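AlyQ (Persicobacter sp. CCB-QB2, PDB 7D2A) binds alginate-derived uronic acid sugars through its family 32 carbohydrate-binding module, here holding the carboxylate of a terminal 4,5-unsaturated residue. Local coordinates at residues H6-I11 with E128-H133; V55-A60 with L98-F103; R68-S73 with F116-N121. All blocks are in the same frame, centred on the assembly; numbering follows the deposited sequence. Where two conformers were deposited one is given.

Contact 1: H6-I11 with E128-H133; sequences HMQYDI and EVAIFH. With CA (calcium ion), chain C.
Gln8, Tyr9 and Ile131 grip one water between segments 6-11 and 128-133. The water accepts from Gln8 NE2 and from Ile131 N, both at 2.9 Å, and donates to Tyr9 O at 2.7 Å. It bridges Ile131 N and Tyr9 O, while the return bond, Tyr9 N to Ile131 O, is direct at 2.9 Å. Gln8 CG stands anti to the backbone N (chi1 176°), and the chain, extended beyond it, brings NE2 to the water. Away from the water the backbones pair directly: Met7 N reaches His133 O at 2.8 Å in a nearly straight bond (172°), and His133 N returns one to Met7 O. The result is a short antiparallel ladder between strands 7-8 and 123-133.

On the face that carries Gln8 and Phe132, Gln8 CG lies over one face of the Phe132 ring. Phe132 CD2 lies at the edge of the His6 imidazole, 3.6 Å from His6 CD2, and the two rings meet obliquely. On the side of Met7 and His133, the Tyr9 and His133 side chains lie side by side, pointing the same way, the Tyr9 hydroxyl close to His133 CB and hydrogen-bonded to Thr54 O. Farther along, Ile11 CD1 meets Ile131 CD1 at 3.8 Å, the side chains crossing at about a right angle. Both touch Phe47 of the other sheet, so this end belongs to the interior of the beta-sandwich.

At the start of segment 128-133, Glu128 OE2 binds the calcium ion at 2.4 Å, a site shared with Asn26, Asp29, Asn31, Thr34 and Thr127. The chemistry implies that strand 123-133 is tied to a metal near its middle and to the N-terminal segment at its end, with a bound water completing the polar pairing.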
loop_
_atom_site.group_PDB
_atom_site.type_symbol
_atom_site.label_atom_id
_atom_site.label_comp_id
_atom_site.label_asym_id
_atom_site.label_seq_id
_atom_site.Cartn_x
_atom_site.Cartn_y
_atom_site.Cartn_z
ATOM N N HIS A 6 -8.105 3.651 18.418
ATOM C CA HIS A 6 -7.311 3.415 17.180
ATOM C C HIS A 6 -7.325 1.899 16.882
ATOM O O HIS A 6 -7.035 1.142 17.808
ATOM C CB HIS A 6 -5.905 3.996 17.367
ATOM C CG HIS A 6 -5.190 4.458 16.145
ATOM N ND1 HIS A 6 -4.837 5.778 15.962
ATOM C CD2 HIS A 6 -4.699 3.783 15.080
ATOM C CE1 HIS A 6 -4.170 5.903 14.826
ATOM N NE2 HIS A 6 -4.078 4.692 14.252
ATOM N N MET A 7 -7.832 1.468 15.731
ATOM C CA MET A 7 -7.993 0.040 15.353
ATOM C C MET A 7 -6.944 -0.258 14.277
ATOM O O MET A 7 -6.949 0.473 13.295
ATOM C CB MET A 7 -9.363 -0.284 14.725
ATOM C CG MET A 7 -10.563 -0.108 15.630
ATOM S SD MET A 7 -10.798 -1.501 16.713
ATOM C CE MET A 7 -11.040 -2.812 15.517
ATOM N N GLN A 8 -6.080 -1.392 14.333
ATOM C CA GLN A 8 -5.297 -1.899 13.203
ATOM C C GLN A 8 -5.939 -3.200 12.781
ATOM O O GLN A 8 -6.008 -4.146 13.570
ATOM C CB GLN A 8 -3.847 -2.188 13.580
ATOM C CG GLN A 8 -3.178 -2.800 12.336
ATOM C CD GLN A 8 -1.820 -3.427 12.457
ATOM O OE1 GLN A 8 -1.290 -3.422 13.561
ATOM N NE2 GLN A 8 -1.258 -3.982 11.355
ATOM N N TYR A 9 -6.422 -3.272 11.555
ATOM C CA TYR A 9 -7.137 -4.446 11.045
ATOM C C TYR A 9 -6.153 -5.492 10.567
ATOM O O TYR A 9 -5.166 -5.200 9.909
ATOM C CB TYR A 9 -8.054 -4.077 9.897
ATOM C CG TYR A 9 -9.169 -3.136 10.260
ATOM C CD1 TYR A 9 -10.143 -3.502 11.159
ATOM C CD2 TYR A 9 -9.222 -1.852 9.746
ATOM C CE1 TYR A 9 -11.194 -2.651 11.465
ATOM C CE2 TYR A 9 -10.232 -0.978 10.084
ATOM C CZ TYR A 9 -11.235 -1.373 10.953
ATOM O OH TYR A 9 -12.291 -0.516 11.264
ATOM N N ASP A 10 -6.498 -6.738 10.844
ATOM C CA ASP A 10 -5.787 -7.843 10.179
ATOM C C ASP A 10 -5.925 -7.730 8.662
ATOM O O ASP A 10 -7.014 -7.334 8.173
ATOM C CB ASP A 10 -6.353 -9.205 10.563
ATOM C CG ASP A 10 -5.748 -9.823 11.801
ATOM O OD1 ASP A 10 -5.019 -9.160 12.539
ATOM O OD2 ASP A 10 -6.053 -11.035 11.961
ATOM N N ILE A 11 -4.870 -8.108 7.974
ATOM C CA ILE A 11 -4.894 -8.256 6.501
ATOM C C ILE A 11 -4.836 -9.764 6.211
ATOM O O ILE A 11 -3.777 -10.394 6.489
ATOM C CB ILE A 11 -3.769 -7.449 5.821
ATOM C CG1 ILE A 11 -3.957 -5.947 6.081
ATOM C CG2 ILE A 11 -3.733 -7.807 4.333
ATOM C CD1 ILE A 11 -2.793 -5.075 5.633
ATOM N N GLU A 128 6.281 -2.552 4.113
ATOM C CA GLU A 128 5.227 -2.848 5.109
ATOM C C GLU A 128 3.994 -2.046 4.761
ATOM O O GLU A 128 4.185 -0.847 4.381
ATOM C CB GLU A 128 5.726 -2.519 6.516
ATOM C CG GLU A 128 6.728 -3.531 7.069
ATOM C CD GLU A 128 6.104 -4.902 7.277
ATOM O OE1 GLU A 128 5.196 -4.989 8.161
ATOM O OE2 GLU A 128 6.499 -5.915 6.616
ATOM N N VAL A 129 2.818 -2.608 4.990
ATOM C CA VAL A 129 1.545 -1.856 4.948
ATOM C C VAL A 129 0.728 -2.212 6.167
ATOM O O VAL A 129 0.701 -3.420 6.538
ATOM C CB VAL A 129 0.788 -2.154 3.647
ATOM C CG1 VAL A 129 -0.629 -1.549 3.669
ATOM C CG2 VAL A 129 1.510 -1.617 2.447
ATOM N N ALA A 130 -0.001 -1.244 6.679
ATOM C CA ALA A 130 -0.960 -1.461 7.770
ATOM C C ALA A 130 -2.179 -0.584 7.518
ATOM O O ALA A 130 -2.067 0.489 6.923
ATOM C CB ALA A 130 -0.300 -1.248 9.096
ATOM N N ILE A 131 -3.342 -1.009 7.946
ATOM C CA ILE A 131 -4.629 -0.396 7.554
ATOM C C ILE A 131 -5.384 -0.235 8.843
ATOM O O ILE A 131 -5.554 -1.293 9.585
ATOM C CB ILE A 131 -5.387 -1.268 6.541
ATOM C CG1 ILE A 131 -4.545 -1.406 5.269
ATOM C CG2 ILE A 131 -6.770 -0.711 6.272
ATOM C CD1 ILE A 131 -5.103 -2.345 4.244
ATOM N N PHE A 132 -5.935 0.989 9.058
ATOM C CA PHE A 132 -6.463 1.456 10.350
ATOM C C PHE A 132 -7.829 2.105 10.236
ATOM O O PHE A 132 -8.210 2.721 9.214
ATOM C CB PHE A 132 -5.503 2.486 10.943
ATOM C CG PHE A 132 -4.128 1.954 11.211
ATOM C CD1 PHE A 132 -3.243 1.838 10.160
ATOM C CD2 PHE A 132 -3.740 1.558 12.469
ATOM C CE1 PHE A 132 -1.949 1.399 10.377
ATOM C CE2 PHE A 132 -2.442 1.066 12.677
ATOM C CZ PHE A 132 -1.573 0.992 11.630
ATOM N N HIS A 133 -8.546 2.068 11.350
ATOM C CA HIS A 133 -9.554 3.089 11.711
ATOM C C HIS A 133 -8.920 3.907 12.821
ATOM O O HIS A 133 -8.873 3.408 13.998
ATOM C CB HIS A 133 -10.872 2.437 12.062
ATOM C CG HIS A 133 -11.966 3.414 12.295
ATOM N ND1 HIS A 133 -13.190 3.037 12.850
ATOM C CD2 HIS A 133 -12.028 4.733 12.035
ATOM C CE1 HIS A 133 -13.949 4.132 12.920
ATOM N NE2 HIS A 133 -13.276 5.180 12.414
HETATM CA CA CA C . 8.118 -6.613 5.038
HETATM O O HOH W 1 -3.069 -3.685 9.130
#

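Contact 2: V55-A60 with L98-F103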
loop_
_atom_site.group_PDB
_atom_site.type_symbol
_atom_site.label_atom_id
_atom_site.label_comp_id
_atom_site.label_asym_id
_atom_site.label_seq_id
_atom_site.Cartn_x
_atom_site.Cartn_y
_atom_site.Cartn_z
ATOM N N VAL A 55 -12.563 2.338 7.399
ATOM C CA VAL A 55 -11.136 2.613 7.205
ATOM C C VAL A 55 -10.952 4.109 6.997
ATOM O O VAL A 55 -11.716 4.681 6.196
ATOM C CB VAL A 55 -10.598 1.817 6.010
ATOM C CG1 VAL A 55 -9.178 2.121 5.725
ATOM C CG2 VAL A 55 -10.761 0.300 6.145
ATOM N N ASN A 56 -9.940 4.690 7.607
ATOM C CA ASN A 56 -9.601 6.093 7.333
ATOM C C ASN A 56 -8.109 6.363 7.224
ATOM O O ASN A 56 -7.696 7.536 7.164
ATOM C CB ASN A 56 -10.285 7.028 8.350
ATOM C CG ASN A 56 -9.768 6.822 9.765
ATOM O OD1 ASN A 56 -8.810 6.044 9.959
ATOM N ND2 ASN A 56 -10.333 7.547 10.714
ATOM N N GLN A 57 -7.298 5.310 7.236
ATOM C CA GLN A 57 -5.837 5.523 7.246
ATOM C C GLN A 57 -5.140 4.260 6.752
ATOM O O GLN A 57 -5.481 3.119 7.108
ATOM C CB GLN A 57 -5.347 5.870 8.638
ATOM C CG GLN A 57 -3.901 6.263 8.661
ATOM C CD GLN A 57 -3.567 6.770 10.046
ATOM O OE1 GLN A 57 -3.752 7.948 10.378
ATOM N NE2 GLN A 57 -3.259 5.831 10.884
ATOM N N VAL A 58 -4.209 4.484 5.837
ATOM C CA VAL A 58 -3.329 3.431 5.315
ATOM C C VAL A 58 -1.927 3.910 5.607
ATOM O O VAL A 58 -1.601 5.012 5.237
ATOM C CB VAL A 58 -3.556 3.142 3.828
ATOM C CG1 VAL A 58 -2.476 2.241 3.298
ATOM C CG2 VAL A 58 -4.942 2.625 3.570
ATOM N N LYS A 59 -1.133 3.058 6.217
ATOM C CA LYS A 59 0.298 3.357 6.398
ATOM C C LYS A 59 1.098 2.448 5.479
ATOM O O LYS A 59 0.824 1.235 5.336
ATOM C CB LYS A 59 0.783 3.147 7.832
ATOM C CG LYS A 59 0.038 3.913 8.909
ATOM C CD LYS A 59 0.659 3.725 10.295
ATOM C CE LYS A 59 -0.056 4.534 11.349
ATOM N NZ LYS A 59 0.833 4.753 12.508
ATOM N N ALA A 60 2.091 3.035 4.828
ATOM C CA ALA A 60 3.048 2.254 4.007
ATOM C C ALA A 60 4.463 2.691 4.329
ATOM O O ALA A 60 4.735 3.902 4.484
ATOM C CB ALA A 60 2.771 2.366 2.526
ATOM N N LEU A 98 6.938 3.245 8.550
ATOM C CA LEU A 98 5.538 3.410 8.123
ATOM C C LEU A 98 5.165 4.901 8.097
ATOM O O LEU A 98 5.343 5.605 9.120
ATOM C CB LEU A 98 4.613 2.688 9.092
ATOM C CG LEU A 98 4.598 1.171 8.956
ATOM C CD1 LEU A 98 3.904 0.603 10.173
ATOM C CD2 LEU A 98 3.966 0.675 7.674
ATOM N N GLU A 99 4.619 5.316 6.955
ATOM C CA GLU A 99 4.141 6.696 6.717
ATOM C C GLU A 99 2.632 6.645 6.559
ATOM O O GLU A 99 2.136 5.836 5.784
ATOM C CB GLU A 99 4.847 7.231 5.476
ATOM C CG GLU A 99 4.503 8.662 5.129
ATOM C CD GLU A 99 5.590 9.226 4.213
ATOM O OE1 GLU A 99 6.732 9.450 4.707
ATOM O OE2 GLU A 99 5.309 9.442 3.026
ATOM N N SER A 100 1.923 7.544 7.218
ATOM C CA SER A 100 0.435 7.530 7.263
ATOM C C SER A 100 -0.203 8.377 6.153
ATOM O O SER A 100 0.206 9.534 5.905
ATOM C CB SER A 100 -0.046 7.964 8.603
ATOM O OG SER A 100 0.461 7.086 9.580
ATOM N N TYR A 101 -1.146 7.772 5.477
ATOM C CA TYR A 101 -1.984 8.436 4.431
ATOM C C TYR A 101 -3.421 8.283 4.911
ATOM O O TYR A 101 -4.026 7.205 4.884
ATOM C CB TYR A 101 -1.730 7.796 3.077
ATOM C CG TYR A 101 -0.266 7.687 2.747
ATOM C CD1 TYR A 101 0.500 8.827 2.689
ATOM C CD2 TYR A 101 0.338 6.454 2.629
ATOM C CE1 TYR A 101 1.859 8.763 2.452
ATOM C CE2 TYR A 101 1.702 6.376 2.352
ATOM C CZ TYR A 101 2.462 7.536 2.270
ATOM O OH TYR A 101 3.827 7.445 2.059
ATOM N N SER A 102 -3.962 9.405 5.375
ATOM C CA SER A 102 -5.282 9.519 6.030
ATOM C C SER A 102 -6.275 10.087 5.014
ATOM O O SER A 102 -5.848 10.806 4.080
ATOM C CB SER A 102 -5.212 10.434 7.261
ATOM O OG SER A 102 -4.443 9.833 8.298
ATOM N N PHE A 103 -7.552 9.753 5.171
ATOM C CA PHE A 103 -8.625 10.220 4.274
ATOM C C PHE A 103 -9.925 10.095 5.028
ATOM O O PHE A 103 -10.063 9.358 6.008
ATOM C CB PHE A 103 -8.625 9.425 2.964
ATOM C CG PHE A 103 -8.452 7.937 3.097
ATOM C CD1 PHE A 103 -9.509 7.107 3.430
ATOM C CD2 PHE A 103 -7.180 7.391 3.057
ATOM C CE1 PHE A 103 -9.318 5.755 3.637
ATOM C CE2 PHE A 103 -6.976 6.025 3.227
ATOM C CZ PHE A 103 -8.049 5.208 3.517
#
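Strands 55-60 and 99-103 run antiparallel, their axes 4.6 Å apart at closest and their directions 158° apart. Val58 and Tyr101 form a hydrogen-bonded pair, Val58 N to Tyr101 O at 2.9 Å and Tyr101 N to Val58 O at 2.8 Å. Ala60 and Glu99 repeat the pattern two residues on. Phe103 N closes the ladder on Asn56 O at 3.0 Å, arriving from above the carbonyl plane. Beside this bond lies an irregularity: Asn56 and Gln57 both face Phe132 of the neighbouring strand 123-133, a classic beta bulge.

Phe103 is the chief side-chain contact. Its CG sits between the backbone N and the carbonyl carbon (chi1 44°), and the ring lies with one face over the Asn56 carbonyl carbon and Gln57 N. Val58 CG2 meets the ring edge, 4.0 Å from Phe103 CE2, while Val55 CG1 approaches Phe103 CZ. Leu76 of the opposing sheet also touches this ring, which thus packs between the two layers of the beta-sandwich, the fold of F5/8 type C domains. An alanine in place of Phe103 would probably open a gap between Val55, Val58 and Leu76 and uncover the backbone at the bulge.

Farther along the same inward side, Ala60 CB lies at the edge of the Tyr101 ring, 4.2 Å from Tyr101 CE2. The Tyr101 hydroxyl donates to Glu99 OE2 at 2.7 Å and also bonds Trp62 NE1, while Glu99 OE1 pairs with Ser92. The reverse face is more polar. Gln57 OE1 lies 2.9 Å from Ser102 OG, and the extended Lys59 chain passes Ser100 OG and takes part in a cation-pi contact with Phe132. Leu98 CD2 packs against Lys59 CB and the Ala60 carbonyl carbon.

Contact 3: R68-S73 with F116-N121. With MAW (4-deoxy-alpha-L-erythro-hex-4-enopyranuronic acid), chain B; LGU (alpha-L-gulopyranuronic acid), chain D.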
loop_
_atom_site.group_PDB
_atom_site.type_symbol
_atom_site.label_atom_id
_atom_site.label_comp_id
_atom_site.label_asym_id
_atom_site.label_seq_id
_atom_site.Cartn_x
_atom_site.Cartn_y
_atom_site.Cartn_z
ATOM N N ARG A 68 14.403 8.236 -1.734
ATOM C CA ARG A 68 13.682 8.470 -2.988
ATOM C C ARG A 68 12.199 8.670 -2.673
ATOM O O ARG A 68 11.739 8.205 -1.617
ATOM C CB ARG A 68 13.923 7.304 -3.944
ATOM C CG ARG A 68 13.118 6.062 -3.596
ATOM C CD ARG A 68 13.656 4.847 -4.311
ATOM N NE ARG A 68 12.668 3.771 -4.373
ATOM C CZ ARG A 68 12.891 2.590 -4.926
ATOM N NH1 ARG A 68 14.097 2.270 -5.437
ATOM N NH2 ARG A 68 11.902 1.725 -4.943
ATOM N N THR A 69 11.509 9.314 -3.591
ATOM C CA THR A 69 10.057 9.546 -3.492
ATOM C C THR A 69 9.338 8.640 -4.492
ATOM O O THR A 69 9.830 8.423 -5.626
ATOM C CB THR A 69 9.710 11.019 -3.731
ATOM O OG1 THR A 69 10.220 11.416 -5.015
ATOM C CG2 THR A 69 10.308 11.912 -2.667
ATOM N N SER A 70 8.213 8.086 -4.096
ATOM C CA SER A 70 7.469 7.123 -4.904
ATOM C C SER A 70 6.032 7.626 -5.052
ATOM O O SER A 70 5.401 7.960 -4.053
ATOM C CB SER A 70 7.588 5.704 -4.285
ATOM O OG SER A 70 7.692 4.676 -5.276
ATOM N N GLY A 71 5.539 7.696 -6.281
ATOM C CA GLY A 71 4.167 8.137 -6.549
ATOM C C GLY A 71 3.177 6.997 -6.445
ATOM O O GLY A 71 3.501 5.849 -6.735
ATOM N N PHE A 72 2.006 7.279 -5.886
ATOM C CA PHE A 72 1.008 6.221 -5.637
ATOM C C PHE A 72 -0.387 6.816 -5.478
ATOM O O PHE A 72 -0.567 8.009 -5.355
ATOM C CB PHE A 72 1.383 5.417 -4.383
ATOM C CG PHE A 72 1.195 6.187 -3.115
ATOM C CD1 PHE A 72 2.167 7.060 -2.648
ATOM C CD2 PHE A 72 0.020 6.060 -2.387
ATOM C CE1 PHE A 72 1.982 7.791 -1.481
ATOM C CE2 PHE A 72 -0.183 6.820 -1.253
ATOM C CZ PHE A 72 0.776 7.702 -0.813
ATOM N N SER A 73 -1.367 5.947 -5.526
ATOM C CA SER A 73 -2.754 6.266 -5.202
ATOM C C SER A 73 -3.299 5.081 -4.420
ATOM O O SER A 73 -2.809 3.937 -4.574
ATOM C CB SER A 73 -3.543 6.653 -6.396
ATOM O OG SER A 73 -3.684 5.584 -7.259
ATOM N N PHE A 116 3.368 4.408 -9.186
ATOM C CA PHE A 116 3.706 5.143 -10.438
ATOM C C PHE A 116 5.205 5.253 -10.591
ATOM O O PHE A 116 5.683 6.192 -11.249
ATOM C CB PHE A 116 2.977 6.480 -10.490
ATOM C CG PHE A 116 1.495 6.277 -10.395
ATOM C CD1 PHE A 116 0.832 5.618 -11.406
ATOM C CD2 PHE A 116 0.785 6.689 -9.284
ATOM C CE1 PHE A 116 -0.529 5.372 -11.316
ATOM C CE2 PHE A 116 -0.576 6.445 -9.193
ATOM C CZ PHE A 116 -1.230 5.777 -10.214
ATOM N N GLY A 117 5.962 4.331 -10.009
ATOM C CA GLY A 117 7.425 4.413 -9.974
ATOM C C GLY A 117 7.902 5.489 -9.041
ATOM O O GLY A 117 7.090 6.092 -8.306
ATOM N N ASN A 118 9.185 5.796 -9.088
ATOM C CA ASN A 118 9.802 6.615 -8.043
ATOM C C ASN A 118 10.841 7.529 -8.695
ATOM O O ASN A 118 11.037 7.453 -9.930
ATOM C CB ASN A 118 10.382 5.704 -6.970
ATOM C CG ASN A 118 11.538 4.836 -7.454
ATOM O OD1 ASN A 118 12.645 5.338 -7.624
ATOM N ND2 ASN A 118 11.338 3.538 -7.630
ATOM N N SER A 119 11.495 8.315 -7.883
ATOM C CA SER A 119 12.364 9.421 -8.360
ATOM C C SER A 119 13.698 8.843 -8.835
ATOM O O SER A 119 14.460 9.622 -9.496
ATOM C CB SER A 119 12.511 10.426 -7.258
ATOM O OG SER A 119 13.033 9.805 -6.106
ATOM N N SER A 120 13.993 7.569 -8.551
ATOM C CA SER A 120 15.245 6.880 -8.982
ATOM C C SER A 120 15.002 5.956 -10.183
ATOM O O SER A 120 15.839 5.969 -11.153
ATOM C CB SER A 120 15.861 6.109 -7.865
ATOM O OG SER A 120 16.391 6.969 -6.880
ATOM N N ASN A 121 13.940 5.144 -10.151
ATOM C CA ASN A 121 13.687 4.179 -11.247
ATOM C C ASN A 121 12.179 3.925 -11.329
ATOM O O ASN A 121 11.411 4.622 -10.588
ATOM C CB ASN A 121 14.553 2.937 -11.063
ATOM C CG ASN A 121 14.252 2.206 -9.781
ATOM O OD1 ASN A 121 13.097 2.189 -9.372
ATOM N ND2 ASN A 121 15.267 1.628 -9.154
HETATM C C1 MAW B . 15.439 -3.537 -8.637
HETATM C C2 MAW B . 15.232 -4.809 -7.916
HETATM O O2 MAW B . 16.115 -4.983 -6.770
HETATM C C3 MAW B . 13.746 -4.814 -7.466
HETATM O O3 MAW B . 13.506 -5.820 -6.500
HETATM C C4 MAW B . 13.389 -3.429 -6.902
HETATM C C5 MAW B . 14.181 -2.388 -6.982
HETATM O O5 MAW B . 15.454 -2.465 -7.680
HETATM C C6 MAW B . 13.876 -1.083 -6.472
HETATM O O6A MAW B . 14.726 -0.160 -6.682
HETATM O O6B MAW B . 12.760 -0.837 -5.875
HETATM C C1 LGU D . 19.552 -1.871 -9.938
HETATM C C2 LGU D . 18.342 -1.136 -9.337
HETATM O O2 LGU D . 18.540 0.273 -9.354
HETATM C C3 LGU D . 17.078 -1.359 -10.130
HETATM O O3 LGU D . 17.079 -0.504 -11.298
HETATM C C4 LGU D . 16.936 -2.833 -10.481
HETATM O O4 LGU D . 16.750 -3.549 -9.262
HETATM C C5 LGU D . 18.167 -3.454 -11.132
HETATM O O5 LGU D . 19.299 -3.256 -10.243
HETATM C C6 LGU D . 17.783 -4.900 -11.305
HETATM O O6B LGU D . 16.835 -5.179 -12.086
HETATM O O6A LGU D . 18.354 -5.762 -10.603
HETATM O O1 LGU D . 19.838 -1.183 -11.160
#
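Arg68 and Asn118 each hold CG between their own backbone N and carbonyl carbon, at chi1 of 77° and 65°; the Arg68 chain, extended from CG to NE, then carries its guanidinium to the Asn118 amide, and the two flat groups stack. The planes are only 11° apart, and Asn118 ND2 sits over the centre of the guanidinium, 3.3 Å from Arg68 CZ. The guanidinium edge is turned to the sugar. Arg68 NH1 donates to O6A of the unsaturated uronate at 2.8 Å and Arg68 NH2 to O6B at 2.9 Å, a two-pronged grip on the carboxylate. Asn121 ND2 adds a third bond, to O6A at 3.1 Å.

Asn118 also shapes the turn that brings Asn121 there. Its OD1 accepts from Ser120 N at 2.8 Å and from Asn121 N at 2.8 Å, both from the same face of the amide plane, forming an Asx turn and motif. Asn118 ND2 donates to Asn121 OD1 at 2.8 Å and also to Trp123 O.

Behind this, the turn is sewn to the segment leading into strand 70-77: Thr69 N bonds Ser119 OG at 3.0 Å, and Ser119 N bonds Thr69 O. Gly71 N and O pair with Gly117 O and Phe116 N, while the edge of the Phe116 ring meets Phe72 N and Ser73 OG. Asp20, Arg35 and Ser125 also hydrogen-bond to the uronate.

The chemistry implies a second shell at work: Asn118 backs the guanidinium and fixes the Asn121 turn, and Arg68, with Arg35 also bonded to the sugar, is likely to favour a negatively charged uronate.

All three contacts belong to one two-layered beta-sandwich. Contacts 1 and 2, with centres about 9 Å apart, share a sheet in which strands 123-133 and 52-62 are neighbours. They touch directly where Ala130 O meets Lys59 N and Phe132 N meets Gln57 O. Contact 3 joins strands 70-77 and 110-118 of the facing sheet, its centre about 17 Å from that of contact 2 and about 23 Å from that of contact 1; Phe72 packs on Tyr101 between the layers. Along the chain, contact 1 encloses the other two, whose segments alternate. The segments near the two modelled chain ends pair in contact 1, on the opposite side of the chain's centre from contact 3, whose loops bind the sugar.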